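Local atomic coordinates of putative alpha-N-acetylgalactosaminidase (Bacillus halodurans C-125, PDB entry 3CC1), a protein that probably hydrolyses terminal alpha-linked N-acetylgalactosamine residues from glycoconjugates, as a putative glycoside hydrolase of the alpha-galactosidase family. Residues A[20-23]-A[24-28]; A[65-68]-A[69-72]; A[196-199]-A[200-203]. All coordinates share one frame; numbering follows the deposited sequence.

Contact 1 (A[20-23]-A[24-28]); sequences DCYG and ASVTE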
loop_
_atom_site.group_PDB
_atom_site.type_symbol
_atom_site.label_atom_id
_atom_site.label_comp_id
_atom_site.label_asym_id
_atom_site.label_seq_id
_atom_site.Cartn_x
_atom_site.Cartn_y
_atom_site.Cartn_z
ATOM N N ASP A 20 2.165 22.297 -21.655
ATOM C CA ASP A 20 2.617 20.976 -22.157
ATOM C C ASP A 20 3.309 21.072 -23.540
ATOM O O ASP A 20 4.106 20.211 -23.895
ATOM C CB ASP A 20 1.475 19.962 -22.240
ATOM C CG ASP A 20 1.032 19.402 -20.894
ATOM O OD1 ASP A 20 1.526 19.801 -19.806
ATOM O OD2 ASP A 20 0.136 18.511 -20.941
ATOM N N CYS A 21 2.990 22.119 -24.301
ATOM C CA CYS A 21 3.581 22.346 -25.631
ATOM C C CYS A 21 4.777 23.283 -25.574
ATOM O O CYS A 21 5.784 23.001 -26.205
ATOM C CB CYS A 21 2.553 22.809 -26.687
ATOM S SG CYS A 21 1.299 24.023 -26.103
ATOM N N TYR A 22 4.690 24.367 -24.797
ATOM C CA TYR A 22 5.711 25.429 -24.850
ATOM C C TYR A 22 6.370 25.747 -23.505
ATOM O O TYR A 22 7.208 26.651 -23.392
ATOM C CB TYR A 22 5.136 26.731 -25.472
ATOM C CG TYR A 22 4.661 26.498 -26.874
ATOM C CD1 TYR A 22 5.563 26.100 -27.848
ATOM C CD2 TYR A 22 3.306 26.591 -27.213
ATOM C CE1 TYR A 22 5.158 25.827 -29.129
ATOM C CE2 TYR A 22 2.881 26.329 -28.502
ATOM C CZ TYR A 22 3.814 25.960 -29.460
ATOM O OH TYR A 22 3.420 25.658 -30.745
ATOM N N GLY A 23 6.009 24.986 -22.492
ATOM C CA GLY A 23 6.580 25.177 -21.182
ATOM C C GLY A 23 6.350 26.571 -20.665
ATOM O O GLY A 23 5.212 27.082 -20.681
ATOM N N ALA A 24 7.447 27.186 -20.199
ATOM C CA ALA A 24 7.425 28.538 -19.626
ATOM C C ALA A 24 7.584 29.631 -20.711
ATOM O O ALA A 24 7.585 30.815 -20.406
ATOM C CB ALA A 24 8.540 28.683 -18.535
ATOM N N SER A 25 7.670 29.232 -21.976
ATOM C CA SER A 25 8.222 30.114 -23.021
ATOM C C SER A 25 7.261 30.483 -24.164
ATOM O O SER A 25 7.709 30.970 -25.221
ATOM C CB SER A 25 9.470 29.441 -23.636
ATOM O OG SER A 25 9.073 28.446 -24.570
ATOM N N VAL A 26 5.954 30.313 -23.975
ATOM C CA VAL A 26 5.002 30.580 -25.077
ATOM C C VAL A 26 5.113 32.028 -25.580
ATOM O O VAL A 26 5.362 33.005 -24.809
ATOM C CB VAL A 26 3.510 30.249 -24.696
ATOM C CG1 VAL A 26 2.921 31.307 -23.753
ATOM C CG2 VAL A 26 2.654 30.088 -25.929
ATOM N N THR A 27 4.929 32.183 -26.883
ATOM C CA THR A 27 4.896 33.518 -27.484
ATOM C C THR A 27 3.490 33.937 -27.805
ATOM O O THR A 27 2.552 33.130 -27.878
ATOM C CB THR A 27 5.687 33.564 -28.790
ATOM O OG1 THR A 27 4.967 32.834 -29.774
ATOM C CG2 THR A 27 7.094 33.023 -28.637
ATOM N N GLU A 28 3.340 35.228 -28.049
ATOM C CA GLU A 28 2.039 35.822 -28.354
ATOM C C GLU A 28 1.421 35.238 -29.641
ATOM O O GLU A 28 0.228 34.999 -29.724
ATOM C CB GLU A 28 2.268 37.323 -28.486
ATOM C CG GLU A 28 1.320 38.133 -29.203
ATOM C CD GLU A 28 1.828 39.594 -29.236
ATOM O OE1 GLU A 28 2.226 40.103 -28.171
ATOM O OE2 GLU A 28 1.880 40.207 -30.335
HETATM O O HOH W 1 4.118 29.332 -21.570
#

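Contact 2 (A[65-68]-A[69-72]); sequences AYNP and FAPL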
loop_
_atom_site.group_PDB
_atom_site.type_symbol
_atom_site.label_atom_id
_atom_site.label_comp_id
_atom_site.label_asym_id
_atom_site.label_seq_id
_atom_site.Cartn_x
_atom_site.Cartn_y
_atom_site.Cartn_z
ATOM N N ALA A 65 15.154 41.858 -24.404
ATOM C CA ALA A 65 14.226 42.143 -23.267
ATOM C C ALA A 65 14.904 41.961 -21.866
ATOM O O ALA A 65 14.285 42.203 -20.809
ATOM C CB ALA A 65 12.942 41.284 -23.387
ATOM N N TYR A 66 16.184 41.572 -21.861
ATOM C CA TYR A 66 16.859 41.159 -20.611
ATOM C C TYR A 66 17.748 42.200 -19.995
ATOM O O TYR A 66 18.747 42.617 -20.560
ATOM C CB TYR A 66 17.718 39.922 -20.859
ATOM C CG TYR A 66 18.305 39.210 -19.663
ATOM C CD1 TYR A 66 17.602 38.203 -19.029
ATOM C CD2 TYR A 66 19.618 39.447 -19.254
ATOM C CE1 TYR A 66 18.158 37.479 -17.962
ATOM C CE2 TYR A 66 20.191 38.733 -18.188
ATOM C CZ TYR A 66 19.453 37.744 -17.562
ATOM O OH TYR A 66 19.994 36.997 -16.543
ATOM N N ASN A 67 17.418 42.533 -18.763
ATOM C CA ASN A 67 18.293 43.387 -17.965
ATOM C C ASN A 67 19.010 42.571 -16.892
ATOM O O ASN A 67 18.377 42.077 -15.971
ATOM C CB ASN A 67 17.437 44.484 -17.318
ATOM C CG ASN A 67 18.253 45.421 -16.407
ATOM O OD1 ASN A 67 19.443 45.223 -16.187
ATOM N ND2 ASN A 67 17.581 46.410 -15.848
ATOM N N PRO A 68 20.334 42.419 -17.007
ATOM C CA PRO A 68 21.018 41.524 -16.082
ATOM C C PRO A 68 20.964 42.000 -14.626
ATOM O O PRO A 68 21.129 41.203 -13.698
ATOM C CB PRO A 68 22.464 41.526 -16.595
ATOM C CG PRO A 68 22.586 42.795 -17.333
ATOM C CD PRO A 68 21.272 43.038 -17.964
ATOM N N PHE A 69 20.654 43.274 -14.439
ATOM C CA PHE A 69 20.624 43.844 -13.083
ATOM C C PHE A 69 19.247 43.687 -12.467
ATOM O O PHE A 69 19.049 43.937 -11.288
ATOM C CB PHE A 69 20.992 45.318 -13.124
ATOM C CG PHE A 69 22.391 45.552 -13.595
ATOM C CD1 PHE A 69 23.456 44.934 -12.936
ATOM C CD2 PHE A 69 22.644 46.329 -14.719
ATOM C CE1 PHE A 69 24.779 45.111 -13.391
ATOM C CE2 PHE A 69 23.960 46.527 -15.178
ATOM C CZ PHE A 69 25.025 45.919 -14.510
ATOM N N ALA A 70 18.292 43.295 -13.293
ATOM C CA ALA A 70 16.893 43.102 -12.859
ATOM C C ALA A 70 16.215 42.223 -13.904
ATOM O O ALA A 70 15.543 42.728 -14.772
ATOM C CB ALA A 70 16.168 44.436 -12.796
ATOM N N PRO A 71 16.443 40.916 -13.848
ATOM C CA PRO A 71 16.162 40.084 -15.023
ATOM C C PRO A 71 14.686 39.767 -15.296
ATOM O O PRO A 71 14.323 39.529 -16.468
ATOM C CB PRO A 71 16.964 38.810 -14.756
ATOM C CG PRO A 71 17.221 38.797 -13.335
ATOM C CD PRO A 71 17.335 40.246 -12.894
ATOM N N LEU A 72 13.837 39.783 -14.269
ATOM C CA LEU A 72 12.384 39.605 -14.499
ATOM C C LEU A 72 11.764 40.952 -14.882
ATOM O O LEU A 72 12.151 42.023 -14.361
ATOM C CB LEU A 72 11.648 39.020 -13.289
ATOM C CG LEU A 72 12.123 37.696 -12.711
ATOM C CD1 LEU A 72 11.115 37.222 -11.601
ATOM C CD2 LEU A 72 12.328 36.657 -13.755
HETATM O O HOH W 2 14.727 41.866 -17.940
#

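Contact 3 (A[196-199]-A[200-203]); sequences LEEI and KMIQ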
loop_
_atom_site.group_PDB
_atom_site.type_symbol
_atom_site.label_atom_id
_atom_site.label_comp_id
_atom_site.label_asym_id
_atom_site.label_seq_id
_atom_site.Cartn_x
_atom_site.Cartn_y
_atom_site.Cartn_z
ATOM N N LEU A 196 -2.569 29.153 4.242
ATOM C CA LEU A 196 -4.017 29.439 4.356
ATOM C C LEU A 196 -4.338 30.922 4.473
ATOM O O LEU A 196 -5.294 31.406 3.868
ATOM C CB LEU A 196 -4.650 28.665 5.529
ATOM C CG LEU A 196 -4.454 27.123 5.470
ATOM C CD1 LEU A 196 -5.173 26.408 6.622
ATOM C CD2 LEU A 196 -4.880 26.560 4.101
ATOM N N GLU A 197 -3.549 31.645 5.255
ATOM C CA GLU A 197 -3.791 33.089 5.425
ATOM C C GLU A 197 -3.430 33.893 4.171
ATOM O O GLU A 197 -4.070 34.888 3.870
ATOM C CB GLU A 197 -3.047 33.635 6.643
ATOM C CG GLU A 197 -3.608 33.130 7.969
ATOM C CD GLU A 197 -5.113 33.454 8.128
ATOM O OE1 GLU A 197 -5.558 34.558 7.724
ATOM O OE2 GLU A 197 -5.861 32.593 8.648
ATOM N N GLU A 198 -2.414 33.437 3.445
ATOM C CA GLU A 198 -2.015 34.066 2.198
ATOM C C GLU A 198 -3.114 33.829 1.153
ATOM O O GLU A 198 -3.462 34.733 0.390
ATOM C CB GLU A 198 -0.654 33.538 1.721
ATOM C CG GLU A 198 0.008 34.429 0.715
ATOM C CD GLU A 198 1.501 34.134 0.432
ATOM O OE1 GLU A 198 2.070 33.143 0.939
ATOM O OE2 GLU A 198 2.096 34.929 -0.337
ATOM N N ILE A 199 -3.709 32.630 1.170
ATOM C CA ILE A 199 -4.882 32.339 0.309
ATOM C C ILE A 199 -6.043 33.279 0.571
ATOM O O ILE A 199 -6.684 33.742 -0.354
ATOM C CB ILE A 199 -5.409 30.860 0.463
ATOM C CG1 ILE A 199 -4.418 29.870 -0.202
ATOM C CG2 ILE A 199 -6.844 30.712 -0.137
ATOM C CD1 ILE A 199 -4.602 28.446 0.308
ATOM N N LYS A 200 -6.326 33.540 1.831
ATOM C CA LYS A 200 -7.444 34.426 2.168
ATOM C C LYS A 200 -7.224 35.824 1.569
ATOM O O LYS A 200 -8.169 36.446 1.063
ATOM C CB LYS A 200 -7.668 34.497 3.677
ATOM C CG LYS A 200 -8.046 33.163 4.356
ATOM C CD LYS A 200 -8.352 33.417 5.849
ATOM C CE LYS A 200 -8.565 32.154 6.694
ATOM N NZ LYS A 200 -9.207 32.511 8.031
HETATM N N MSE A 201 -5.977 36.298 1.580
HETATM C CA MSE A 201 -5.668 37.617 0.990
HETATM C C MSE A 201 -5.891 37.629 -0.522
HETATM O O MSE A 201 -6.407 38.592 -1.054
HETATM C CB MSE A 201 -4.223 38.032 1.269
HETATM C CG MSE A 201 -3.998 38.405 2.709
HETATM SE SE MSE A 201 -2.267 39.227 3.046
HETATM C CE MSE A 201 -1.090 37.924 2.245
ATOM N N ILE A 202 -5.463 36.550 -1.193
ATOM C CA ILE A 202 -5.608 36.430 -2.637
ATOM C C ILE A 202 -7.099 36.494 -2.939
ATOM O O ILE A 202 -7.551 37.187 -3.837
ATOM C CB ILE A 202 -4.917 35.156 -3.196
ATOM C CG1 ILE A 202 -3.389 35.327 -3.074
ATOM C CG2 ILE A 202 -5.378 34.876 -4.647
ATOM C CD1 ILE A 202 -2.557 34.034 -3.136
ATOM N N GLN A 203 -7.870 35.807 -2.124
ATOM C CA GLN A 203 -9.309 35.709 -2.356
ATOM C C GLN A 203 -9.990 37.066 -2.212
ATOM O O GLN A 203 -10.826 37.466 -3.035
ATOM C CB GLN A 203 -9.934 34.658 -1.446
ATOM C CG GLN A 203 -9.595 33.229 -1.870
ATOM C CD GLN A 203 -10.070 32.190 -0.868
ATOM O OE1 GLN A 203 -10.089 32.440 0.331
ATOM N NE2 GLN A 203 -10.457 31.016 -1.364
#

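Contact 1 (A[20-23]-A[24-28])
Tyr22 meets Ser25 and Val26 round a tight turn that takes the chain out of helix 19-22, a compact example of how one carbonyl can organise a change of direction. The side chain of Tyr22 can be followed outward. Tyr22 CB lies against the backbone of the later residue, 3.9 Å from Val26 CA. At the start of the ring, Tyr22 CD2 touches Val26 CG2 at 3.8 Å; the methyl stands obliquely to the ring, and the two side chains cross at about a right angle. One face of the ring carries Cys21 CB near its rim. Beyond that the ring leaves the turn, and its OH is hydrogen-bonded to Glu320.

The polar half of the contact gathers on one oxygen. Ser25 N donates to Tyr22 O at 3.0 Å, closing a type II' turn from Tyr22 to Ser25. Ser25 OG donates to Tyr22 O at 2.8 Å, in the carbonyl plane, whereas the amide nitrogen is tilted 33° from it. A chi1 of 79° sets OG between the backbone N and carbonyl carbon of its own residue, folding the hydroxyl back to the turn; Arg283 NE also bonds to this OG. Gly23, with its positive phi, occupies the first corner. A water bridges the turn, donating to Gly23 O at 2.7 Å and accepting from Val26 N at 3.2 Å.

Two donors thus share Tyr22 O in the link between helices 19-22 and 28-41; the pairing probably limits rotation of the Ser25 hydroxyl, which Arg283 would probably polarise toward Tyr22 O.

Contact 2 (A[65-68]-A[69-72])
Asn67 holds Phe69 and Ala70 by two hydrogen bonds. Asn67 O accepts from Ala70 N at 2.9 Å, closing a type I beta turn; Asn67 OD1 accepts from Phe69 N, also at 2.9 Å. In both bonds the donor stands above the carbonyl plane, by 56° and 49° respectively. With CG anti to the backbone N (chi1 178°), the amide reaches forward along the turn to Phe69 N, and its plane stands nearly perpendicular to the Phe69 ring. A weaker polar touch comes from Pro71, whose CA-H makes a bent contact with Asn67 O.

Among apolar contacts, Pro71 CB approaches the Tyr66 ring obliquely, 3.7 Å from Tyr66 CE1, while Pro68 CG lies over one face of the Phe69 ring. The prolines also reach another chain: Pro68 packs on Tyr124 of the second subunit and Pro71 on Phe69 of that same subunit.

A water joins the two arms of the loop, accepting from Asn67 N at 2.9 Å and lying 2.8 Å from Pro71 O. The OD1 bond to the amide two residues on makes an Asx turn, superposed here on a type I beta turn in a surface loop between strand 49-52 and helix 97-105.

Contact 3 (A[196-199]-A[200-203])
The Glu197 carboxylate and the Gln203 amide are the flat groups that meet neighbours one helical turn away. Along the Glu197 carboxylate runs the end of Lys200: OE1 of Glu197 lies 3.6 Å from Lys200 CD, and OE2 of Glu197 lies 3.4 Å from Lys200 NZ. This is a salt bridge with a weak hydrogen bond, and the methylene groups share in the contact. Glu197 reaches it by bending at chi2 (-57°), whereas Lys200 stays extended, and both side chains point the same way. The Gln203 amide lies beside Ile199 CG2, with Gln203 CD 3.6 Å from that methyl, while Gln203 CG sits 3.3 Å from Ile199 O.

The third flat group, the carboxylate of Glu198, faces inward and is held by Tyr166, Val155 N and Arg116; Glu198 CG lies 4.0 Å from CE of selenomethionine Met201. Ile202 sets its CG1 against Glu198 O.

Underneath, four successive i to i+4 bonds tie the backbone, from Lys200 N to Leu196 O at 3.1 Å through Gln203 N to Ile199 O at 3.0 Å. Such a ladder, with a charged pair on the exposed side, and Met201 and Ile202 buried against helix 162-175, Ile202 also against strand 214-216, marks an amphipathic alpha-helix, here the crossover of the beta-alpha-beta unit joining strands 180-184 and 214-216 in the TIM-barrel domain.

Three local contacts illustrate how chemistry varies with place in the fold. Contact 1 is buried, contact 2 lies at the surface and contact 3 is divided between the two. Contacts 1 and 2 are both turns, each closed by a backbone bond and bridged by a water; their nearest atoms are about 10 Å apart, and they share no regular element. The first links two helices, while the second sits in a long loop and meets another subunit. Contact 3 differs in kind: it lies within one helix, where repeated backbone bonds replace the single turn closure and a salt bridge whose hydrogen bond is weak lies between exposed residues. Its centre is about 28 Å from that of contact 1 and about 30 Å from that of contact 2.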